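Long-range contacts in 3-methyladenine DNA glycosylase (Helicobacter pylori, PDB 1PU6), which excises 3-methyladenine from alkylated DNA as a helix-hairpin-helix glycosylase, the opening step of base excision repair: residues K12-L17 against V207-Q212; A37-N42 against N91-R96; I98-N103 against E121-Q126; N113-V118 against Y140-E145; F173-V178 against Q197-F202. One frame throughout, in Å; residues are numbered along the deposited sequence.

Contact 1 (K12-L17 against V207-Q212); sequences KSLDLL and VEFSKQ
Leu-16 lays its two methyl branches across the start of helix 207-215. CD1 rests 4.0 Å from CB of Phe-209, while CD2 faces the amide oxygen OE1 of Gln-212 at 4.2 Å, one turn further on. With CG beside the backbone N (chi1 -70°), the side chain crosses both partners obliquely. Leu-14 adds a second touch, its CD1 4.0 Å from CD2 of Phe-209, at the ring edge. Leu-17 brings its own CD2 to within 3.8 Å of CG of Glu-208. The Glu-208 chain then bends at chi2 (-65°) and carries the carboxylate away, where OE1 accepts a hydrogen bond from Trp-24 NE1. The touching is thus mainly by leucine methyls, against a ring edge and methylenes. A type I turn from Lys-12 to Asp-15, with positive phi at Asp-15, redirects the chain after helix 4-12. Phe-209 also touches Leu-11 of that helix and meets Phe-156 edge to face. This is plain surface packing of the N-terminal turn on the C-terminal helix, within an all-helical glycosylase fold.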
# COMPACT_ATOMS: atom_id res chain seq x y z
N LYS A 12 10.53 11.99 11.10
CA LYS A 12 11.56 11.06 11.54
C LYS A 12 11.93 11.33 13.02
O LYS A 12 12.17 10.38 13.81
CB LYS A 12 12.80 11.20 10.65
CG LYS A 12 13.96 10.27 11.01
CD LYS A 12 13.60 8.85 10.68
CE LYS A 12 14.87 8.03 10.39
NZ LYS A 12 15.34 7.53 11.68
N SER A 13 11.97 12.60 13.38
CA SER A 13 12.38 12.99 14.75
C SER A 13 11.37 12.54 15.82
O SER A 13 11.69 12.53 17.01
CB SER A 13 12.58 14.50 14.79
OG SER A 13 11.33 15.14 14.96
N LEU A 14 10.16 12.17 15.42
CA LEU A 14 9.15 11.72 16.40
C LEU A 14 9.17 10.22 16.75
O LEU A 14 8.46 9.79 17.68
CB LEU A 14 7.73 12.08 15.90
CG LEU A 14 7.46 13.55 15.59
CD1 LEU A 14 5.99 13.67 15.02
CD2 LEU A 14 7.73 14.39 16.86
N ASP A 15 9.95 9.43 16.01
CA ASP A 15 10.03 7.96 16.22
C ASP A 15 8.65 7.25 16.17
O ASP A 15 8.32 6.37 16.99
CB ASP A 15 10.79 7.62 17.52
CG ASP A 15 12.29 7.89 17.42
OD1 ASP A 15 12.95 7.35 16.50
OD2 ASP A 15 12.90 8.62 18.24
N LEU A 16 7.84 7.63 15.18
CA LEU A 16 6.45 7.14 15.06
C LEU A 16 6.37 5.66 14.76
O LEU A 16 5.34 5.01 15.05
CB LEU A 16 5.73 7.84 13.88
CG LEU A 16 5.44 9.34 14.15
CD1 LEU A 16 5.31 10.20 12.86
CD2 LEU A 16 4.20 9.47 15.01
N LEU A 17 7.45 5.13 14.18
CA LEU A 17 7.45 3.73 13.74
C LEU A 17 8.23 2.81 14.67
O LEU A 17 8.67 1.74 14.21
CB LEU A 17 7.99 3.63 12.28
CG LEU A 17 7.30 4.46 11.20
CD1 LEU A 17 7.88 4.10 9.79
CD2 LEU A 17 5.72 4.43 11.27
N VAL A 207 0.58 8.28 8.05
CA VAL A 207 -0.61 7.57 8.57
C VAL A 207 -0.61 7.44 10.09
O VAL A 207 -1.65 7.70 10.76
CB VAL A 207 -0.76 6.18 7.90
CG1 VAL A 207 -1.96 5.42 8.57
CG2 VAL A 207 -0.92 6.39 6.37
N GLU A 208 0.53 7.06 10.69
CA GLU A 208 0.57 6.90 12.16
C GLU A 208 0.32 8.20 12.85
O GLU A 208 -0.48 8.25 13.82
CB GLU A 208 1.89 6.27 12.62
CG GLU A 208 2.07 4.85 12.09
CD GLU A 208 1.05 3.82 12.61
OE1 GLU A 208 1.06 2.68 12.01
OE2 GLU A 208 0.28 4.10 13.60
N PHE A 209 0.94 9.29 12.33
CA PHE A 209 0.70 10.63 12.87
C PHE A 209 -0.80 10.98 12.81
O PHE A 209 -1.38 11.46 13.82
CB PHE A 209 1.60 11.64 12.13
CG PHE A 209 1.42 13.04 12.59
CD1 PHE A 209 0.33 13.82 12.14
CD2 PHE A 209 2.35 13.58 13.46
CE1 PHE A 209 0.18 15.12 12.60
CE2 PHE A 209 2.23 14.88 13.90
CZ PHE A 209 1.14 15.66 13.47
N SER A 210 -1.44 10.68 11.68
CA SER A 210 -2.86 11.05 11.49
C SER A 210 -3.85 10.24 12.34
O SER A 210 -4.85 10.79 12.86
CB SER A 210 -3.19 10.98 10.00
OG SER A 210 -2.30 11.80 9.28
N LYS A 211 -3.59 8.94 12.50
CA LYS A 211 -4.49 8.07 13.31
C LYS A 211 -4.47 8.45 14.76
O LYS A 211 -5.52 8.38 15.45
CB LYS A 211 -4.10 6.60 13.22
CG LYS A 211 -4.41 6.03 11.90
CD LYS A 211 -4.21 4.54 11.88
CE LYS A 211 -5.05 3.93 10.78
NZ LYS A 211 -4.69 2.49 10.65
N GLN A 212 -3.29 8.80 15.25
CA GLN A 212 -3.16 9.26 16.64
C GLN A 212 -3.83 10.61 16.86
O GLN A 212 -4.47 10.84 17.91
CB GLN A 212 -1.70 9.37 17.02
CG GLN A 212 -1.08 8.02 17.24
CD GLN A 212 0.42 8.08 17.48
OE1 GLN A 212 1.18 7.29 16.90
NE2 GLN A 212 0.85 9.03 18.31

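Contact 2 (A37-N42 against N91-R96); sequences AVLTQN and NQKAKR
Lys-93 runs out fully extended from helix 90-108 and delivers NZ to two carbonyls beside the end of helix 31-39. Its bond to Leu-39 O is 2.8 Å long and comes from above the carbonyl plane; the one to Gln-41 O, 2.9 Å long, lies in the plane of Gln-41's own carbonyl, with a C=O...N angle of 155°. Ser-87 O is a third acceptor, so three backbone oxygens surround the buried ammonium. Water 1 donates to Val-38 O at 3.0 Å and more weakly to Gln-41 OE1, and accepts from Arg-96 NH1. Although Gln-41 NE2 lies 3.2 Å from Arg-96 NH1, both are donors; NE2 gives its hydrogen bond to Gly-128 O instead, and OE1 receives one from Gly-130 N. Apolar packing completes the contact: Leu-39 CD2 lies 4.0 Å from CB of Lys-93, and Val-38 CG1 slides past the Arg-96 CD at 3.9 Å. Helix 31-39 is thus joined to helix 90-108, and through Gln-41 to the hairpin at Gly-128 to Gly-130, while helix 45-57 packs against Leu-39.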
# COMPACT_ATOMS: atom_id res chain seq x y z
N ALA A 37 -3.71 -4.12 0.13
CA ALA A 37 -3.73 -2.84 -0.56
C ALA A 37 -5.04 -2.69 -1.32
O ALA A 37 -5.56 -1.57 -1.42
CB ALA A 37 -2.54 -2.75 -1.54
N VAL A 38 -5.56 -3.80 -1.86
CA VAL A 38 -6.84 -3.74 -2.56
C VAL A 38 -7.98 -3.60 -1.56
O VAL A 38 -8.88 -2.75 -1.76
CB VAL A 38 -7.02 -5.01 -3.43
CG1 VAL A 38 -8.43 -5.05 -4.03
CG2 VAL A 38 -5.92 -5.00 -4.56
N LEU A 39 -8.00 -4.44 -0.50
CA LEU A 39 -9.11 -4.46 0.46
C LEU A 39 -9.24 -3.24 1.31
O LEU A 39 -10.35 -2.98 1.83
CB LEU A 39 -9.02 -5.68 1.37
CG LEU A 39 -9.17 -7.05 0.69
CD1 LEU A 39 -8.91 -8.15 1.76
CD2 LEU A 39 -10.60 -7.14 0.17
N THR A 40 -8.14 -2.46 1.45
CA THR A 40 -8.25 -1.28 2.26
C THR A 40 -8.96 -0.07 1.60
O THR A 40 -9.24 0.93 2.26
CB THR A 40 -6.84 -0.92 2.84
OG1 THR A 40 -7.00 -0.03 3.97
CG2 THR A 40 -6.01 -0.20 1.82
N GLN A 41 -9.22 -0.15 0.31
CA GLN A 41 -9.86 0.96 -0.39
C GLN A 41 -11.22 1.32 0.22
O GLN A 41 -12.05 0.44 0.46
CB GLN A 41 -9.96 0.63 -1.90
CG GLN A 41 -10.51 1.77 -2.81
CD GLN A 41 -10.37 1.41 -4.30
OE1 GLN A 41 -9.25 1.32 -4.85
NE2 GLN A 41 -11.50 1.18 -4.95
N ASN A 42 -11.43 2.62 0.53
CA ASN A 42 -12.70 3.08 1.13
C ASN A 42 -13.01 2.48 2.50
O ASN A 42 -14.16 2.54 2.96
CB ASN A 42 -13.87 2.93 0.14
CG ASN A 42 -13.71 3.87 -1.03
OD1 ASN A 42 -13.37 5.07 -0.83
ND2 ASN A 42 -13.92 3.38 -2.25
N ASN A 91 -18.96 -7.64 -2.21
CA ASN A 91 -19.20 -8.14 -3.57
C ASN A 91 -18.24 -7.46 -4.58
O ASN A 91 -17.60 -8.15 -5.43
CB ASN A 91 -20.69 -7.96 -3.99
CG ASN A 91 -21.60 -8.85 -3.19
OD1 ASN A 91 -21.65 -10.07 -3.41
ND2 ASN A 91 -22.36 -8.26 -2.24
N GLN A 92 -18.10 -6.15 -4.48
CA GLN A 92 -17.19 -5.46 -5.45
C GLN A 92 -15.74 -5.93 -5.21
O GLN A 92 -14.96 -6.14 -6.19
CB GLN A 92 -17.22 -3.97 -5.26
CG GLN A 92 -18.54 -3.40 -5.82
CD GLN A 92 -18.74 -1.97 -5.39
OE1 GLN A 92 -18.39 -1.04 -6.17
NE2 GLN A 92 -19.31 -1.74 -4.18
N LYS A 93 -15.32 -6.02 -3.95
CA LYS A 93 -13.91 -6.36 -3.65
C LYS A 93 -13.56 -7.80 -3.98
O LYS A 93 -12.47 -8.07 -4.47
CB LYS A 93 -13.59 -6.02 -2.20
CG LYS A 93 -13.38 -4.52 -2.09
CD LYS A 93 -13.18 -4.15 -0.64
CE LYS A 93 -12.90 -2.66 -0.49
NZ LYS A 93 -12.89 -2.25 1.00
N ALA A 94 -14.50 -8.73 -3.76
CA ALA A 94 -14.26 -10.11 -4.19
C ALA A 94 -14.04 -10.16 -5.70
O ALA A 94 -13.07 -10.77 -6.17
CB ALA A 94 -15.43 -11.05 -3.75
N LYS A 95 -14.93 -9.54 -6.48
CA LYS A 95 -14.75 -9.57 -7.92
C LYS A 95 -13.40 -8.88 -8.36
O LYS A 95 -12.68 -9.35 -9.24
CB LYS A 95 -15.93 -8.90 -8.63
CG LYS A 95 -15.69 -8.80 -10.18
CD LYS A 95 -16.98 -8.53 -10.90
CE LYS A 95 -16.74 -8.26 -12.38
NZ LYS A 95 -16.20 -9.47 -13.14
N ARG A 96 -13.10 -7.76 -7.73
CA ARG A 96 -11.89 -7.01 -8.08
C ARG A 96 -10.63 -7.88 -7.84
O ARG A 96 -9.71 -7.90 -8.68
CB ARG A 96 -11.78 -5.81 -7.17
CG ARG A 96 -10.75 -4.85 -7.58
CD ARG A 96 -10.86 -3.56 -6.69
NE ARG A 96 -12.26 -3.06 -6.68
CZ ARG A 96 -12.78 -2.32 -5.71
NH1 ARG A 96 -12.06 -2.00 -4.65
NH2 ARG A 96 -14.04 -1.87 -5.80
O HOH W 1 -9.10 -1.62 -4.48

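Contact 3 (I98-N103 against E121-Q126); sequences IDLSGN and EWLLDQ. Unlike the reference sequence in segment 98-103: Gly-102 (reference Lys).
Leu-100 opens the contact from helix 90-108. With CG anti to the backbone N (chi1 164°), it sends CD1 to the edge of the Trp-122 indole, 3.8 Å from CZ3, and the same methyl lies 3.9 Å from CG of Gln-126 and 4.2 Å from CD2 of Leu-123. One turn later comes Asn-103, which touches through backbone and side chain alike. Its carbonyl O faces the indole edge 3.4 Å from CZ2 of Trp-122, and its ND2 donates to Gln-126 OE1 over 2.9 Å. The donor lies in the plane of the Gln-126 carbonyl, although the two amides are turned 76° against each other. Gln-126 can receive it because its chain bends at chi2 (-50°) and folds back over Trp-122. There NE2 stands 3.4 Å above the plane of the Trp-122 ring, over its centre, and donates to Trp-122 O. The indole NE1 has its own acceptor in Asp-107 OD1. Segment 121-126 leads from the first helix of the helix-hairpin-helix motif into the hairpin. Held at both ends, the buried Gln-126 amide has a defined flip, with oxygen toward Asn-103 and nitrogen toward its own helix and the indole face.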
# COMPACT_ATOMS: atom_id res chain seq x y z
N ILE A 98 -10.49 -11.32 -7.66
CA ILE A 98 -10.51 -12.46 -8.59
C ILE A 98 -10.03 -12.04 -9.99
O ILE A 98 -9.17 -12.72 -10.61
CB ILE A 98 -11.92 -13.08 -8.62
CG1 ILE A 98 -12.17 -13.79 -7.29
CG2 ILE A 98 -12.06 -14.05 -9.80
CD1 ILE A 98 -13.67 -14.16 -7.07
N ASP A 99 -10.57 -10.95 -10.48
CA ASP A 99 -10.18 -10.48 -11.81
C ASP A 99 -8.70 -10.01 -11.87
O ASP A 99 -7.98 -10.30 -12.87
CB ASP A 99 -11.15 -9.40 -12.31
CG ASP A 99 -12.54 -9.97 -12.67
OD1 ASP A 99 -12.76 -11.23 -12.66
OD2 ASP A 99 -13.50 -9.20 -12.98
N LEU A 100 -8.27 -9.28 -10.85
CA LEU A 100 -6.87 -8.83 -10.81
C LEU A 100 -5.91 -10.07 -10.83
O LEU A 100 -4.91 -10.10 -11.59
CB LEU A 100 -6.64 -7.99 -9.53
CG LEU A 100 -5.14 -7.79 -9.19
CD1 LEU A 100 -4.40 -6.96 -10.27
CD2 LEU A 100 -5.06 -7.10 -7.81
N SER A 101 -6.21 -11.06 -9.97
CA SER A 101 -5.35 -12.22 -9.88
C SER A 101 -5.30 -13.00 -11.20
O SER A 101 -4.24 -13.43 -11.62
CB SER A 101 -5.83 -13.13 -8.73
OG SER A 101 -5.65 -12.40 -7.49
N GLY A 102 -6.46 -13.21 -11.83
CA GLY A 102 -6.48 -13.86 -13.14
C GLY A 102 -5.65 -13.10 -14.20
O GLY A 102 -4.96 -13.70 -15.03
N ASN A 103 -5.71 -11.78 -14.16
CA ASN A 103 -4.99 -11.01 -15.20
C ASN A 103 -3.49 -10.97 -14.92
O ASN A 103 -2.66 -10.89 -15.84
CB ASN A 103 -5.57 -9.58 -15.31
CG ASN A 103 -6.80 -9.54 -16.16
OD1 ASN A 103 -6.95 -10.33 -17.10
ND2 ASN A 103 -7.68 -8.62 -15.89
N GLU A 121 0.18 1.86 -14.84
CA GLU A 121 -0.96 1.94 -15.77
C GLU A 121 -1.62 0.57 -15.97
O GLU A 121 -2.85 0.50 -16.16
CB GLU A 121 -0.48 2.56 -17.09
CG GLU A 121 -0.08 4.04 -16.90
CD GLU A 121 1.32 4.21 -16.22
OE1 GLU A 121 1.51 5.26 -15.51
OE2 GLU A 121 2.25 3.31 -16.32
N TRP A 122 -0.81 -0.50 -15.94
CA TRP A 122 -1.40 -1.84 -16.00
C TRP A 122 -2.38 -2.05 -14.80
O TRP A 122 -3.52 -2.53 -14.95
CB TRP A 122 -0.26 -2.88 -15.99
CG TRP A 122 -0.81 -4.28 -16.26
CD1 TRP A 122 -0.86 -4.93 -17.49
CD2 TRP A 122 -1.36 -5.20 -15.29
NE1 TRP A 122 -1.49 -6.16 -17.34
CE2 TRP A 122 -1.73 -6.38 -16.00
CE3 TRP A 122 -1.54 -5.16 -13.89
CZ2 TRP A 122 -2.36 -7.50 -15.35
CZ3 TRP A 122 -2.12 -6.30 -13.24
CH2 TRP A 122 -2.54 -7.43 -13.99
N LEU A 123 -1.96 -1.63 -13.61
CA LEU A 123 -2.83 -1.83 -12.39
C LEU A 123 -4.13 -0.96 -12.49
O LEU A 123 -5.24 -1.44 -12.15
CB LEU A 123 -2.05 -1.45 -11.14
CG LEU A 123 -0.98 -2.50 -10.79
CD1 LEU A 123 -0.01 -1.89 -9.73
CD2 LEU A 123 -1.64 -3.84 -10.25
N LEU A 124 -3.97 0.27 -13.01
CA LEU A 124 -5.14 1.15 -13.15
C LEU A 124 -6.14 0.62 -14.19
O LEU A 124 -7.35 0.97 -14.14
CB LEU A 124 -4.75 2.59 -13.49
CG LEU A 124 -3.98 3.23 -12.33
CD1 LEU A 124 -3.35 4.56 -12.85
CD2 LEU A 124 -4.84 3.49 -11.06
N ASP A 125 -5.68 -0.21 -15.13
CA ASP A 125 -6.57 -0.86 -16.07
C ASP A 125 -7.32 -2.08 -15.51
O ASP A 125 -8.11 -2.75 -16.24
CB ASP A 125 -5.79 -1.24 -17.34
CG ASP A 125 -5.55 -0.00 -18.23
OD1 ASP A 125 -4.60 -0.01 -19.06
OD2 ASP A 125 -6.30 0.98 -18.14
N GLN A 126 -7.09 -2.39 -14.24
CA GLN A 126 -7.81 -3.47 -13.56
C GLN A 126 -9.04 -2.81 -12.87
O GLN A 126 -8.86 -1.95 -11.99
CB GLN A 126 -6.90 -4.17 -12.54
CG GLN A 126 -5.54 -4.63 -13.15
CD GLN A 126 -5.73 -5.43 -14.44
OE1 GLN A 126 -6.52 -6.39 -14.45
NE2 GLN A 126 -4.98 -5.09 -15.52

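Contact 4 (N113-V118 against Y140-E145); sequences NFKQEV and YACAKE. Unlike the reference sequence in segment 140-145: Ala-141 (reference Val).
The ammonium of Lys-144 is held by two backbone carbonyls near the end of helix 111-117: NZ donates to Gln-116 O over 3.0 Å, from well above the carbonyl plane, and weakly to Lys-115 O at 3.4 Å. A positively charged ammonium group set against the last carbonyls of a helix, where the helix dipole is negative, is probably favoured electrostatically. Lys-115 O also accepts from water 2, which donates in turn to Cys-142 O at 2.7 Å and so bridges the two backbones. Lys-144 arrives here because positive phi at Ala-143 turns the chain at the end of helix 131-141, the second helix of the helix-hairpin-helix motif, and a bend at chi2 (-63°) leads on to an extended tail. Deeper in, the sulfur of Cys-142 makes an oblique sulfur-aromatic contact with Phe-114, SG lying 3.8 Å from CE2. Val-118 CG1 stands 4.1 Å above the plane of the Phe-114 ring, over its centre, and meets the same SG at 3.9 Å. It owes this place to the crowded first torsion (chi1 68°), which sets CG1 between the backbone N and carbonyl carbon. Alongside, the aliphatic chain of Lys-115 covers Ala-141 O, its CD 3.5 Å away; that buried oxygen has no hydrogen-bonding partner in the model.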
# COMPACT_ATOMS: atom_id res chain seq x y z
N ASN A 113 7.45 -12.66 -11.46
CA ASN A 113 7.66 -11.82 -12.64
C ASN A 113 6.84 -10.55 -12.59
O ASN A 113 7.32 -9.48 -13.01
CB ASN A 113 7.36 -12.61 -13.92
CG ASN A 113 7.85 -11.92 -15.17
OD1 ASN A 113 9.06 -11.52 -15.28
ND2 ASN A 113 6.95 -11.77 -16.16
N PHE A 114 5.62 -10.66 -12.06
CA PHE A 114 4.76 -9.47 -11.88
C PHE A 114 5.50 -8.39 -11.09
O PHE A 114 5.47 -7.21 -11.44
CB PHE A 114 3.45 -9.91 -11.13
CG PHE A 114 2.62 -8.77 -10.54
CD1 PHE A 114 1.65 -8.07 -11.30
CD2 PHE A 114 2.74 -8.48 -9.17
CE1 PHE A 114 0.85 -7.06 -10.70
CE2 PHE A 114 1.97 -7.45 -8.56
CZ PHE A 114 1.01 -6.76 -9.32
N LYS A 115 6.15 -8.77 -9.98
CA LYS A 115 6.76 -7.77 -9.14
C LYS A 115 7.86 -7.04 -9.92
O LYS A 115 8.09 -5.88 -9.67
CB LYS A 115 7.40 -8.38 -7.87
CG LYS A 115 6.40 -8.88 -6.84
CD LYS A 115 7.07 -9.36 -5.53
CE LYS A 115 7.46 -10.78 -5.59
NZ LYS A 115 8.20 -11.20 -4.32
N GLN A 116 8.52 -7.73 -10.86
CA GLN A 116 9.55 -7.11 -11.68
C GLN A 116 9.00 -6.23 -12.79
O GLN A 116 9.56 -5.15 -13.03
CB GLN A 116 10.49 -8.16 -12.26
CG GLN A 116 11.66 -7.64 -13.07
CD GLN A 116 12.51 -8.77 -13.66
OE1 GLN A 116 13.10 -9.56 -12.91
NE2 GLN A 116 12.56 -8.87 -15.00
N GLU A 117 7.91 -6.63 -13.46
CA GLU A 117 7.50 -6.01 -14.71
C GLU A 117 6.26 -5.14 -14.67
O GLU A 117 6.00 -4.39 -15.65
CB GLU A 117 7.31 -7.08 -15.79
CG GLU A 117 8.55 -7.95 -16.07
CD GLU A 117 9.66 -7.23 -16.83
OE1 GLU A 117 10.79 -7.78 -16.88
OE2 GLU A 117 9.40 -6.12 -17.42
N VAL A 118 5.46 -5.23 -13.58
CA VAL A 118 4.22 -4.47 -13.52
C VAL A 118 4.47 -2.94 -13.62
O VAL A 118 5.50 -2.43 -13.14
CB VAL A 118 3.39 -4.84 -12.26
CG1 VAL A 118 4.08 -4.40 -11.02
CG2 VAL A 118 1.94 -4.31 -12.37
N TYR A 140 4.57 -1.40 -1.61
CA TYR A 140 4.62 -2.35 -0.50
C TYR A 140 4.57 -3.82 -0.90
O TYR A 140 4.88 -4.68 -0.08
CB TYR A 140 3.46 -2.09 0.48
CG TYR A 140 3.58 -0.72 1.09
CD1 TYR A 140 4.47 -0.51 2.20
CD2 TYR A 140 2.75 0.35 0.66
CE1 TYR A 140 4.56 0.72 2.85
CE2 TYR A 140 2.84 1.62 1.31
CZ TYR A 140 3.75 1.78 2.39
OH TYR A 140 3.85 3.02 2.97
N ALA A 141 4.16 -4.10 -2.14
CA ALA A 141 4.28 -5.47 -2.65
C ALA A 141 5.45 -5.63 -3.60
O ALA A 141 6.06 -6.68 -3.57
CB ALA A 141 2.97 -5.98 -3.30
N CYS A 142 5.78 -4.63 -4.42
CA CYS A 142 6.80 -4.80 -5.50
C CYS A 142 8.14 -4.09 -5.25
O CYS A 142 9.07 -4.21 -6.08
CB CYS A 142 6.24 -4.31 -6.86
SG CYS A 142 4.67 -5.15 -7.27
N ALA A 143 8.23 -3.35 -4.16
CA ALA A 143 9.46 -2.60 -3.85
C ALA A 143 9.90 -1.57 -4.90
O ALA A 143 11.14 -1.36 -5.11
CB ALA A 143 10.64 -3.59 -3.47
N LYS A 144 8.91 -0.94 -5.56
CA LYS A 144 9.21 0.13 -6.53
C LYS A 144 9.33 1.47 -5.85
O LYS A 144 8.77 1.68 -4.74
CB LYS A 144 8.07 0.29 -7.55
CG LYS A 144 7.72 -0.94 -8.29
CD LYS A 144 8.80 -1.43 -9.10
CE LYS A 144 8.18 -2.43 -10.09
NZ LYS A 144 9.24 -2.91 -10.99
N GLU A 145 10.05 2.38 -6.52
CA GLU A 145 10.28 3.74 -5.97
C GLU A 145 9.07 4.61 -6.22
O GLU A 145 9.06 5.43 -7.12
CB GLU A 145 11.58 4.39 -6.53
CG GLU A 145 12.83 3.61 -6.12
CD GLU A 145 14.11 4.01 -6.88
OE1 GLU A 145 15.20 3.52 -6.43
OE2 GLU A 145 14.05 4.75 -7.94
O HOH W 2 10.50 -5.04 -8.17

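Contact 5 (F173-V178 against Q197-F202); sequences FFEKGV and QLYARF
Val-178 is the bump: it projects from helix 167-179 into the hollow between Leu-198, Tyr-199 and Phe-202. CG1 meets CD2 of Leu-198 tip to tip at 4.0 Å, CG2 meets CE1 of Phe-202 at 3.9 Å, and CB slides past CE2 of Tyr-199 at 4.0 Å. A turn earlier, Phe-174 and Phe-202 form an offset edge-to-face pair, the edge of Phe-174 toward the face of Phe-202, with ring planes at 79° and CD1 of Phe-174 3.7 Å from CZ of Phe-202. The axes of the two short segments come no closer than 11.8 Å and are inclined at 131°, a wide spacing that these rings fill. In this all-helical fold, helix 4-12 packs on Phe-202 and Leu-198, and Ala-185 of helix 182-187 lies against both Val-178 and Leu-198. Beside the valine, Tyr-199 extends across Glu-175, its OH 3.6 Å from CB of Glu-175. The extended Glu-175 chain crosses the tyrosine at about a right angle and carries OE1 on to Met-147 N.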
# COMPACT_ATOMS: atom_id res chain seq x y z
N PHE A 173 4.70 16.21 -5.22
CA PHE A 173 5.21 17.06 -4.15
C PHE A 173 5.99 16.21 -3.14
O PHE A 173 7.13 16.57 -2.73
CB PHE A 173 4.05 17.76 -3.36
CG PHE A 173 4.53 18.46 -2.09
CD1 PHE A 173 4.55 17.78 -0.86
CD2 PHE A 173 5.03 19.78 -2.14
CE1 PHE A 173 4.98 18.39 0.29
CE2 PHE A 173 5.50 20.40 -0.95
CZ PHE A 173 5.48 19.69 0.25
N PHE A 174 5.41 15.08 -2.70
CA PHE A 174 6.11 14.24 -1.69
C PHE A 174 7.39 13.59 -2.24
O PHE A 174 8.45 13.61 -1.59
CB PHE A 174 5.14 13.24 -1.06
CG PHE A 174 4.36 13.81 0.11
CD1 PHE A 174 4.98 14.01 1.35
CD2 PHE A 174 3.00 14.18 -0.03
CE1 PHE A 174 4.28 14.58 2.44
CE2 PHE A 174 2.26 14.73 1.05
CZ PHE A 174 2.91 14.94 2.29
N GLU A 175 7.34 13.11 -3.48
CA GLU A 175 8.53 12.46 -4.09
C GLU A 175 9.65 13.44 -4.38
O GLU A 175 10.83 13.14 -4.12
CB GLU A 175 8.16 11.70 -5.39
CG GLU A 175 7.36 10.44 -5.07
CD GLU A 175 6.88 9.67 -6.31
OE1 GLU A 175 6.17 8.62 -6.17
OE2 GLU A 175 7.21 10.11 -7.43
N LYS A 176 9.31 14.57 -5.00
CA LYS A 176 10.37 15.44 -5.50
C LYS A 176 11.28 16.05 -4.40
O LYS A 176 12.48 16.24 -4.64
CB LYS A 176 9.79 16.53 -6.43
CG LYS A 176 9.15 17.72 -5.76
CD LYS A 176 8.29 18.49 -6.82
CE LYS A 176 8.32 20.01 -6.67
NZ LYS A 176 9.70 20.58 -6.82
N GLY A 177 10.73 16.33 -3.23
CA GLY A 177 11.55 16.86 -2.14
C GLY A 177 12.61 15.84 -1.72
O GLY A 177 13.73 16.20 -1.40
N VAL A 178 12.25 14.55 -1.74
CA VAL A 178 13.22 13.50 -1.43
C VAL A 178 14.26 13.40 -2.58
O VAL A 178 15.49 13.34 -2.35
CB VAL A 178 12.51 12.15 -1.17
CG1 VAL A 178 13.55 11.04 -0.93
CG2 VAL A 178 11.56 12.26 0.04
N GLN A 197 12.25 1.63 0.09
CA GLN A 197 11.92 1.41 1.52
C GLN A 197 11.73 2.74 2.24
O GLN A 197 10.90 2.83 3.17
CB GLN A 197 13.01 0.58 2.18
CG GLN A 197 12.57 0.10 3.58
CD GLN A 197 13.63 -0.74 4.29
OE1 GLN A 197 14.61 -1.21 3.67
NE2 GLN A 197 13.42 -0.96 5.57
N LEU A 198 12.54 3.75 1.89
CA LEU A 198 12.33 5.07 2.46
C LEU A 198 10.87 5.58 2.19
O LEU A 198 10.20 6.05 3.10
CB LEU A 198 13.39 6.07 1.93
CG LEU A 198 13.37 7.46 2.55
CD1 LEU A 198 14.87 8.09 2.41
CD2 LEU A 198 12.38 8.35 1.85
N TYR A 199 10.39 5.48 0.94
CA TYR A 199 9.02 5.93 0.66
C TYR A 199 7.96 5.08 1.44
O TYR A 199 6.95 5.62 1.92
CB TYR A 199 8.76 5.81 -0.86
CG TYR A 199 9.40 6.85 -1.74
CD1 TYR A 199 9.73 6.54 -3.06
CD2 TYR A 199 9.59 8.16 -1.32
CE1 TYR A 199 10.28 7.47 -3.92
CE2 TYR A 199 10.15 9.15 -2.21
CZ TYR A 199 10.48 8.77 -3.51
OH TYR A 199 11.03 9.70 -4.42
N ALA A 200 8.23 3.77 1.58
CA ALA A 200 7.34 2.89 2.37
C ALA A 200 7.18 3.42 3.79
O ALA A 200 6.05 3.53 4.32
CB ALA A 200 7.91 1.44 2.37
N ARG A 201 8.32 3.77 4.39
CA ARG A 201 8.30 4.25 5.78
C ARG A 201 7.72 5.67 5.87
O ARG A 201 7.04 6.00 6.85
CB ARG A 201 9.71 4.19 6.35
CG ARG A 201 10.23 2.73 6.58
CD ARG A 201 11.59 2.66 7.14
NE ARG A 201 11.53 3.08 8.59
CZ ARG A 201 11.27 2.26 9.60
NH1 ARG A 201 11.08 0.97 9.44
NH2 ARG A 201 11.26 2.76 10.87
N PHE A 202 8.05 6.54 4.91
CA PHE A 202 7.56 7.93 4.93
C PHE A 202 6.01 7.97 4.91
O PHE A 202 5.36 8.66 5.77
CB PHE A 202 8.20 8.68 3.71
CG PHE A 202 8.05 10.18 3.71
CD1 PHE A 202 8.61 10.91 2.63
CD2 PHE A 202 7.40 10.88 4.71
CE1 PHE A 202 8.50 12.29 2.50
CE2 PHE A 202 7.27 12.32 4.64
CZ PHE A 202 7.85 13.03 3.52

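Contacts 2, 3 and 4 have all their segments in the HhH-GPD region of the chain. Contact 5 joins two late helices, 167-179 and 195-203, and contact 1 ties the N-terminal turn to helix 207-215. Contact 1 closes the widest loop, with the other four nested inside it. Contacts 2 and 3 share helix 90-108, their centres 12 Å apart, and touch through Val-38 and Leu-100. Contacts 3 and 4 alternate along the chain and pack continuously, Trp-122 and Leu-123 against Phe-114 and Val-118. Contact 5, centred about 17 Å from contact 4, meets it where Tyr-140 OH reaches Ala-200 O, and touches contact 1 through Leu-17. A continuous chain of packing thus links the helix-hairpin-helix region to both termini.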